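Local coordinates for alpha-galactosidase (Lactobacillus brevis, PDB 3MI6), which probably hydrolyses terminal, non-reducing alpha-D-galactose residues in alpha-D-galactosides such as galactose oligosaccharides, galactomannans and galactolipids, at residues Asp550-Glu555 with Arg586-Lys591; Leu590-Ala595 with Phe727-Phe732. One frame throughout, in Å; residues are numbered along the deposited sequence.

From the N terminus, the chain first passes the antiparallel sheets of its N-terminal part and most of the parallel barrel. Contact 1 then closes a loop of 30 residues that includes barrel strand 572-576, tying the start of helix 553-566 to the approach to helix 590-597. Contact 2 begins where contact 1 ends and closes a much longer loop, over the last barrel strand, 601-604, and most of the C-terminal antiparallel sheet, to strand 728-736. The two loops follow one another, sharing Leu590 and Lys591 where they join. The centres of contact 1 and contact 2 lie about 9 Å apart. Phe727 of contact 2 packs on Arg586 of contact 1.

Contact 1 (Asp550-Glu555 with Arg586-Lys591); sequences DTDAAE and RITSLK
Asp552, Glu555 and Arg586 form a buried salt-bridge network on the barrel of this family 36 enzyme, where the N-terminal end of helix 553-566 meets the loop leading to helix 590-597. Arg586 reaches across with CG anti to its backbone N (chi1 168°), and a bend at chi3 (-43°) turns NE before the flat guanidinium. Its NH1 serves two carboxylate oxygens, both near the guanidinium plane: Arg586 NH1 is 2.9 Å from Asp552 OD2 and also 2.9 Å from Glu555 OE2, the latter bond almost straight (179°). NH1 stands above the Asp552 carboxylate plane but meets Glu555 OE2 on its anti side. Asp552 is also the N-cap, its OD2 accepting from Glu555 N at 3.0 Å, so one oxygen both caps the helix and pairs with the arginine. Just before it, Asp550 OD1 accepts from Asp552 N at 2.9 Å in an Asx turn that shapes the approach to the helix. Small residues let the backbones come close: Ala554 CB lies 3.5 Å from Arg586 NH1, and Ala553 CB rests 3.7 Å from Thr588 CG2. Arg586 NE also forms a salt bridge with Asp726 of the second subunit, while Glu555 OE2 bonds to His674 of that subunit. An alanine in place of Arg586 would probably leave the carboxylates of Asp552 and Glu555 close together without their shared cation, and Asp726 of the second subunit without this partner. The side chain of Glu555 is about 10 Å from that of Asp549, the predicted proton donor. With the helix start and the guanidinium both drawing on Asp552 OD2, that carboxylate is likely to stay ionised, and the same arginine ties the start of helix 553-566 to the second subunit.

Contact 2 (Leu590-Ala595 with Phe727-Phe732); sequences LKTRGA and FYTQLF
Thr592, on the first turn of helix 590-597, meets strand 728-736 chiefly through Thr729 and the carbonyl of Phe727. Its CB sits 3.4 Å from Thr729 OG1. From there the side chain forks: a chi1 of -59° puts OG1 anti to the carbonyl carbon, beside the backbone N, which leaves the methyl CG2 anti to that N. CG2 packs beside Thr729 OG1, whereas the hydroxyl takes the polar partners. Thr592 OG1 donates to Phe727 O at 2.7 Å, approaching 27° off the carbonyl plane, and accepts from Thr729 OG1 at 3.0 Å. Ser589, the N-cap of this helix, also bonds to that hydroxyl. Threonine suits the place because one short fork offers both a hydroxyl and a methyl.

A G1 beta bulge, in which Phe727 and Tyr728 sit opposite Gln670 of the neighbouring strand 663-670, opens this strand. Two residues past Phe727, Thr729 CG2 lies 3.6 Å from Ala595 CB, and Leu731 CD1 lies 4.2 Å from Ala595 CB, a small apolar patch for which alanine is compact enough. At the outer side Lys591, extended beyond CG, brings NZ within 3.0 Å of Thr729 O, while a water joins Lys591 NZ to Leu731 N. The helix and strand axes lie 7.8 Å apart at closest approach and make an angle of 59°.

Thus Thr592 OG1 takes up the buried Phe727 carbonyl, the two threonine hydroxyls bond to each other, and a lysine grips the strand at the rim, fastening the barrel to the C-terminal sheet without a paired charge across this contact.

Contact 1 (Asp550-Glu555 with Arg586-Lys591)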
ATOM      1  N   ASP D 550      32.461   4.052   3.281  1.00 37.17           N
ATOM      2  CA  ASP D 550      32.097   2.698   2.914  1.00 38.46           C
ATOM      3  C   ASP D 550      32.494   2.465   1.456  1.00 38.08           C
ATOM      4  O   ASP D 550      31.903   3.059   0.548  1.00 35.83           O
ATOM      5  CB  ASP D 550      30.599   2.475   3.110  1.00 33.69           C
ATOM      6  CG  ASP D 550      30.204   1.025   2.951  1.00 35.95           C
ATOM      7  OD1 ASP D 550      30.937   0.257   2.288  1.00 40.21           O
ATOM      8  OD2 ASP D 550      29.155   0.635   3.501  1.00 38.97           O
ATOM      9  N   THR D 551      33.495   1.604   1.249  1.00 37.73           N
ATOM     10  CA  THR D 551      33.983   1.257  -0.086  1.00 36.25           C
ATOM     11  C   THR D 551      33.663  -0.194  -0.462  1.00 38.43           C
ATOM     12  O   THR D 551      34.281  -0.756  -1.388  1.00 35.92           O
ATOM     13  CB  THR D 551      35.514   1.459  -0.197  1.00 37.57           C
ATOM     14  OG1 THR D 551      36.183   0.580   0.718  1.00 38.27           O
ATOM     15  CG2 THR D 551      35.879   2.879   0.134  1.00 37.25           C
ATOM     16  N   ASP D 552      32.725  -0.810   0.264  1.00 36.42           N
ATOM     17  CA  ASP D 552      32.192  -2.099  -0.158  1.00 35.64           C
ATOM     18  C   ASP D 552      31.356  -1.977  -1.444  1.00 34.48           C
ATOM     19  O   ASP D 552      30.551  -1.047  -1.574  1.00 33.37           O
ATOM     20  CB  ASP D 552      31.322  -2.718   0.924  1.00 35.69           C
ATOM     21  CG  ASP D 552      30.668  -4.016   0.455  1.00 35.26           C
ATOM     22  OD1 ASP D 552      31.386  -5.026   0.331  1.00 35.24           O
ATOM     23  OD2 ASP D 552      29.450  -4.021   0.184  1.00 35.09           O
ATOM     24  N   ALA D 553      31.528  -2.924  -2.372  1.00 33.87           N
ATOM     25  CA  ALA D 553      30.787  -2.908  -3.641  1.00 34.21           C
ATOM     26  C   ALA D 553      29.258  -2.887  -3.462  1.00 32.89           C
ATOM     27  O   ALA D 553      28.571  -2.023  -4.012  1.00 32.95           O
ATOM     28  CB  ALA D 553      31.202  -4.069  -4.527  1.00 29.43           C
ATOM     29  N   ALA D 554      28.733  -3.827  -2.691  1.00 30.43           N
ATOM     30  CA  ALA D 554      27.297  -3.902  -2.467  1.00 29.77           C
ATOM     31  C   ALA D 554      26.729  -2.642  -1.824  1.00 32.23           C
ATOM     32  O   ALA D 554      25.717  -2.136  -2.263  1.00 32.64           O
ATOM     33  CB  ALA D 554      26.961  -5.122  -1.626  1.00 33.39           C
ATOM     34  N   GLU D 555      27.372  -2.132  -0.781  1.00 32.97           N
ATOM     35  CA  GLU D 555      26.889  -0.934  -0.111  1.00 30.69           C
ATOM     36  C   GLU D 555      26.949   0.300  -1.020  1.00 31.88           C
ATOM     37  O   GLU D 555      26.065   1.166  -0.974  1.00 30.04           O
ATOM     38  CB  GLU D 555      27.698  -0.673   1.158  1.00 31.82           C
ATOM     39  CG  GLU D 555      27.672  -1.802   2.167  1.00 35.19           C
ATOM     40  CD  GLU D 555      26.280  -2.072   2.736  1.00 37.05           C
ATOM     41  OE1 GLU D 555      25.449  -1.136   2.821  1.00 34.55           O
ATOM     42  OE2 GLU D 555      26.027  -3.235   3.123  1.00 40.91           O
ATOM     43  N   ARG D 586      32.002  -7.831   4.287  1.00 37.36           N
ATOM     44  CA  ARG D 586      31.560  -8.479   3.062  1.00 36.72           C
ATOM     45  C   ARG D 586      32.760  -8.833   2.174  1.00 36.99           C
ATOM     46  O   ARG D 586      33.784  -8.162   2.203  1.00 37.89           O
ATOM     47  CB  ARG D 586      30.562  -7.581   2.321  1.00 34.88           C
ATOM     48  CG  ARG D 586      30.251  -8.019   0.911  1.00 34.71           C
ATOM     49  CD  ARG D 586      28.887  -7.529   0.460  1.00 33.07           C
ATOM     50  NE  ARG D 586      27.883  -7.693   1.502  1.00 34.96           N
ATOM     51  CZ  ARG D 586      27.241  -6.686   2.112  1.00 39.23           C
ATOM     52  NH1 ARG D 586      27.474  -5.410   1.785  1.00 35.45           N
ATOM     53  NH2 ARG D 586      26.344  -6.957   3.056  1.00 39.38           N
ATOM     54  N   ILE D 587      32.643  -9.918   1.418  1.00 37.32           N
ATOM     55  CA  ILE D 587      33.659 -10.304   0.448  1.00 36.32           C
ATOM     56  C   ILE D 587      32.995 -10.199  -0.898  1.00 34.75           C
ATOM     57  O   ILE D 587      31.836 -10.560  -1.035  1.00 35.59           O
ATOM     58  CB  ILE D 587      34.139 -11.773   0.624  1.00 34.65           C
ATOM     59  CG1 ILE D 587      34.769 -12.003   1.999  1.00 34.36           C
ATOM     60  CG2 ILE D 587      35.126 -12.161  -0.485  1.00 28.91           C
ATOM     61  CD1 ILE D 587      35.216 -13.453   2.226  1.00 30.11           C
ATOM     62  N   THR D 588      33.740  -9.738  -1.892  1.00 35.42           N
ATOM     63  CA  THR D 588      33.185  -9.426  -3.197  1.00 32.20           C
ATOM     64  C   THR D 588      34.213  -9.693  -4.281  1.00 31.33           C
ATOM     65  O   THR D 588      35.397  -9.544  -4.050  1.00 33.49           O
ATOM     66  CB  THR D 588      32.803  -7.945  -3.222  1.00 33.54           C
ATOM     67  OG1 THR D 588      31.478  -7.787  -2.678  1.00 34.78           O
ATOM     68  CG2 THR D 588      32.834  -7.428  -4.623  1.00 33.55           C
ATOM     69  N   SER D 589      33.793 -10.080  -5.472  1.00 32.09           N
ATOM     70  CA  SER D 589      34.791 -10.296  -6.526  1.00 33.62           C
ATOM     71  C   SER D 589      35.548  -9.011  -6.842  1.00 35.82           C
ATOM     72  O   SER D 589      35.029  -7.908  -6.654  1.00 37.05           O
ATOM     73  CB  SER D 589      34.130 -10.813  -7.800  1.00 34.46           C
ATOM     74  OG  SER D 589      33.246  -9.839  -8.315  1.00 37.42           O
ATOM     75  N   LEU D 590      36.768  -9.128  -7.344  1.00 34.56           N
ATOM     76  CA  LEU D 590      37.462  -7.927  -7.794  1.00 34.16           C
ATOM     77  C   LEU D 590      36.755  -7.298  -9.005  1.00 33.89           C
ATOM     78  O   LEU D 590      36.788  -6.084  -9.200  1.00 32.82           O
ATOM     79  CB  LEU D 590      38.922  -8.238  -8.093  1.00 34.01           C
ATOM     80  CG  LEU D 590      39.820  -7.164  -8.683  1.00 36.05           C
ATOM     81  CD1 LEU D 590      39.850  -5.923  -7.815  1.00 33.56           C
ATOM     82  CD2 LEU D 590      41.198  -7.763  -8.814  1.00 40.88           C
ATOM     83  N   LYS D 591      36.103  -8.131  -9.811  1.00 35.41           N
ATOM     84  CA  LYS D 591      35.352  -7.659 -10.974  1.00 34.67           C
ATOM     85  C   LYS D 591      34.198  -6.741 -10.574  1.00 32.92           C
ATOM     86  O   LYS D 591      33.952  -5.729 -11.214  1.00 34.69           O
ATOM     87  CB  LYS D 591      34.834  -8.849 -11.787  1.00 35.51           C
ATOM     88  CG  LYS D 591      33.949  -8.486 -12.973  1.00 38.25           C
ATOM     89  CD  LYS D 591      33.115  -9.684 -13.441  1.00 35.71           C
ATOM     90  CE  LYS D 591      32.335  -9.319 -14.711  1.00 42.72           C
ATOM     91  NZ  LYS D 591      31.342 -10.370 -15.157  1.00 44.85           N
TER

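Contact 2 (Leu590-Ala595 with Phe727-Phe732)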
ATOM      1  N   LEU D 590      36.768  -9.128  -7.344  1.00 34.56           N
ATOM      2  CA  LEU D 590      37.462  -7.927  -7.794  1.00 34.16           C
ATOM      3  C   LEU D 590      36.755  -7.298  -9.005  1.00 33.89           C
ATOM      4  O   LEU D 590      36.788  -6.084  -9.200  1.00 32.82           O
ATOM      5  CB  LEU D 590      38.922  -8.238  -8.093  1.00 34.01           C
ATOM      6  CG  LEU D 590      39.820  -7.164  -8.683  1.00 36.05           C
ATOM      7  CD1 LEU D 590      39.850  -5.923  -7.815  1.00 33.56           C
ATOM      8  CD2 LEU D 590      41.198  -7.763  -8.814  1.00 40.88           C
ATOM      9  N   LYS D 591      36.103  -8.131  -9.811  1.00 35.41           N
ATOM     10  CA  LYS D 591      35.352  -7.659 -10.974  1.00 34.67           C
ATOM     11  C   LYS D 591      34.198  -6.741 -10.574  1.00 32.92           C
ATOM     12  O   LYS D 591      33.952  -5.729 -11.214  1.00 34.69           O
ATOM     13  CB  LYS D 591      34.834  -8.849 -11.787  1.00 35.51           C
ATOM     14  CG  LYS D 591      33.949  -8.486 -12.973  1.00 38.25           C
ATOM     15  CD  LYS D 591      33.115  -9.684 -13.441  1.00 35.71           C
ATOM     16  CE  LYS D 591      32.335  -9.319 -14.711  1.00 42.72           C
ATOM     17  NZ  LYS D 591      31.342 -10.370 -15.157  1.00 44.85           N
ATOM     18  N   THR D 592      33.494  -7.078  -9.510  1.00 31.52           N
ATOM     19  CA  THR D 592      32.364  -6.268  -9.100  1.00 31.47           C
ATOM     20  C   THR D 592      32.797  -4.950  -8.447  1.00 32.57           C
ATOM     21  O   THR D 592      32.298  -3.886  -8.818  1.00 31.45           O
ATOM     22  CB  THR D 592      31.423  -7.056  -8.173  1.00 34.28           C
ATOM     23  OG1 THR D 592      30.938  -8.225  -8.862  1.00 34.58           O
ATOM     24  CG2 THR D 592      30.244  -6.190  -7.745  1.00 29.96           C
ATOM     25  N   ARG D 593      33.722  -5.018  -7.483  1.00 32.22           N
ATOM     26  CA  ARG D 593      34.307  -3.815  -6.879  1.00 30.96           C
ATOM     27  C   ARG D 593      34.769  -2.841  -7.957  1.00 31.73           C
ATOM     28  O   ARG D 593      34.510  -1.638  -7.873  1.00 31.48           O
ATOM     29  CB  ARG D 593      35.469  -4.135  -5.925  1.00 30.47           C
ATOM     30  CG  ARG D 593      35.153  -5.211  -4.930  1.00 34.03           C
ATOM     31  CD  ARG D 593      36.100  -5.248  -3.756  1.00 37.94           C
ATOM     32  NE  ARG D 593      37.511  -5.500  -4.081  1.00 38.99           N
ATOM     33  CZ  ARG D 593      38.078  -6.699  -4.200  1.00 36.45           C
ATOM     34  NH1 ARG D 593      37.361  -7.803  -4.072  1.00 35.41           N
ATOM     35  NH2 ARG D 593      39.371  -6.793  -4.472  1.00 37.23           N
ATOM     36  N   GLY D 594      35.446  -3.369  -8.973  1.00 31.77           N
ATOM     37  CA  GLY D 594      35.849  -2.566 -10.108  1.00 30.89           C
ATOM     38  C   GLY D 594      34.659  -1.937 -10.809  1.00 32.93           C
ATOM     39  O   GLY D 594      34.679  -0.734 -11.101  1.00 30.84           O
ATOM     40  N   ALA D 595      33.618  -2.746 -11.050  1.00 32.13           N
ATOM     41  CA  ALA D 595      32.485  -2.364 -11.901  1.00 30.45           C
ATOM     42  C   ALA D 595      31.507  -1.365 -11.279  1.00 29.27           C
ATOM     43  O   ALA D 595      30.853  -0.621 -11.986  1.00 29.99           O
ATOM     44  CB  ALA D 595      31.742  -3.610 -12.395  1.00 29.80           C
ATOM     45  N   PHE D 727      26.668 -10.945  -5.380  1.00 30.62           N
ATOM     46  CA  PHE D 727      27.265  -9.681  -5.798  1.00 33.49           C
ATOM     47  C   PHE D 727      27.866  -9.788  -7.209  1.00 33.55           C
ATOM     48  O   PHE D 727      29.080  -9.615  -7.416  1.00 31.63           O
ATOM     49  CB  PHE D 727      28.315  -9.228  -4.767  1.00 33.30           C
ATOM     50  CG  PHE D 727      27.977  -9.624  -3.354  1.00 32.33           C
ATOM     51  CD1 PHE D 727      26.827  -9.148  -2.742  1.00 31.49           C
ATOM     52  CD2 PHE D 727      28.791 -10.490  -2.647  1.00 31.45           C
ATOM     53  CE1 PHE D 727      26.498  -9.526  -1.458  1.00 30.02           C
ATOM     54  CE2 PHE D 727      28.464 -10.863  -1.357  1.00 31.09           C
ATOM     55  CZ  PHE D 727      27.317 -10.382  -0.765  1.00 30.52           C
ATOM     56  N   TYR D 728      26.997 -10.082  -8.171  1.00 34.30           N
ATOM     57  CA  TYR D 728      27.423 -10.416  -9.527  1.00 34.00           C
ATOM     58  C   TYR D 728      27.184  -9.234 -10.427  1.00 34.91           C
ATOM     59  O   TYR D 728      26.199  -8.511 -10.261  1.00 33.25           O
ATOM     60  CB  TYR D 728      26.639 -11.613 -10.073  1.00 33.73           C
ATOM     61  CG  TYR D 728      27.322 -12.317 -11.222  1.00 36.83           C
ATOM     62  CD1 TYR D 728      28.218 -13.362 -10.990  1.00 39.90           C
ATOM     63  CD2 TYR D 728      27.076 -11.951 -12.535  1.00 37.51           C
ATOM     64  CE1 TYR D 728      28.850 -14.024 -12.035  1.00 39.59           C
ATOM     65  CE2 TYR D 728      27.705 -12.604 -13.592  1.00 40.06           C
ATOM     66  CZ  TYR D 728      28.590 -13.642 -13.334  1.00 43.92           C
ATOM     67  OH  TYR D 728      29.220 -14.297 -14.373  1.00 45.03           O
ATOM     68  N   THR D 729      28.083  -9.051 -11.385  1.00 32.25           N
ATOM     69  CA  THR D 729      27.966  -7.953 -12.314  1.00 31.77           C
ATOM     70  C   THR D 729      27.947  -8.405 -13.760  1.00 33.00           C
ATOM     71  O   THR D 729      28.762  -9.213 -14.184  1.00 37.75           O
ATOM     72  CB  THR D 729      29.131  -6.994 -12.173  1.00 33.74           C
ATOM     73  OG1 THR D 729      29.276  -6.622 -10.793  1.00 32.91           O
ATOM     74  CG2 THR D 729      28.886  -5.769 -13.042  1.00 29.75           C
ATOM     75  N   GLN D 730      27.004  -7.864 -14.510  1.00 33.23           N
ATOM     76  CA  GLN D 730      26.962  -8.009 -15.948  1.00 30.28           C
ATOM     77  C   GLN D 730      27.123  -6.624 -16.590  1.00 30.40           C
ATOM     78  O   GLN D 730      26.325  -5.718 -16.357  1.00 28.17           O
ATOM     79  CB  GLN D 730      25.649  -8.665 -16.348  1.00 28.88           C
ATOM     80  CG  GLN D 730      25.524 -10.088 -15.846  1.00 30.34           C
ATOM     81  CD  GLN D 730      24.096 -10.485 -15.499  1.00 32.87           C
ATOM     82  OE1 GLN D 730      23.354  -9.734 -14.865  1.00 34.15           O
ATOM     83  NE2 GLN D 730      23.719 -11.685 -15.889  1.00 36.12           N
ATOM     84  N   LEU D 731      28.178  -6.483 -17.384  1.00 29.43           N
ATOM     85  CA  LEU D 731      28.530  -5.252 -18.061  1.00 28.39           C
ATOM     86  C   LEU D 731      28.164  -5.364 -19.535  1.00 32.54           C
ATOM     87  O   LEU D 731      28.282  -6.430 -20.130  1.00 37.57           O
ATOM     88  CB  LEU D 731      30.028  -5.046 -17.951  1.00 31.12           C
ATOM     89  CG  LEU D 731      30.618  -3.714 -17.508  1.00 34.43           C
ATOM     90  CD1 LEU D 731      30.008  -3.216 -16.200  1.00 31.76           C
ATOM     91  CD2 LEU D 731      32.109  -3.915 -17.374  1.00 35.04           C
ATOM     92  N   PHE D 732      27.736  -4.252 -20.120  1.00 32.31           N
ATOM     93  CA  PHE D 732      27.263  -4.208 -21.488  1.00 30.26           C
ATOM     94  C   PHE D 732      27.833  -2.991 -22.230  1.00 34.52           C
ATOM     95  O   PHE D 732      27.327  -1.876 -22.084  1.00 34.56           O
ATOM     96  CB  PHE D 732      25.747  -4.103 -21.487  1.00 29.79           C
ATOM     97  CG  PHE D 732      25.060  -5.264 -20.841  1.00 32.46           C
ATOM     98  CD1 PHE D 732      24.878  -6.452 -21.531  1.00 32.47           C
ATOM     99  CD2 PHE D 732      24.562  -5.166 -19.552  1.00 31.60           C
ATOM    100  CE1 PHE D 732      24.231  -7.518 -20.935  1.00 31.46           C
ATOM    101  CE2 PHE D 732      23.909  -6.243 -18.959  1.00 31.28           C
ATOM    102  CZ  PHE D 732      23.751  -7.410 -19.643  1.00 28.28           C
TER
HETATM  103  O   HOH W   1      30.241  -8.599 -17.470  1.00 36.57           O
HETATM  104  O   HOH W   2      30.976 -10.933 -10.933  1.00 42.40           O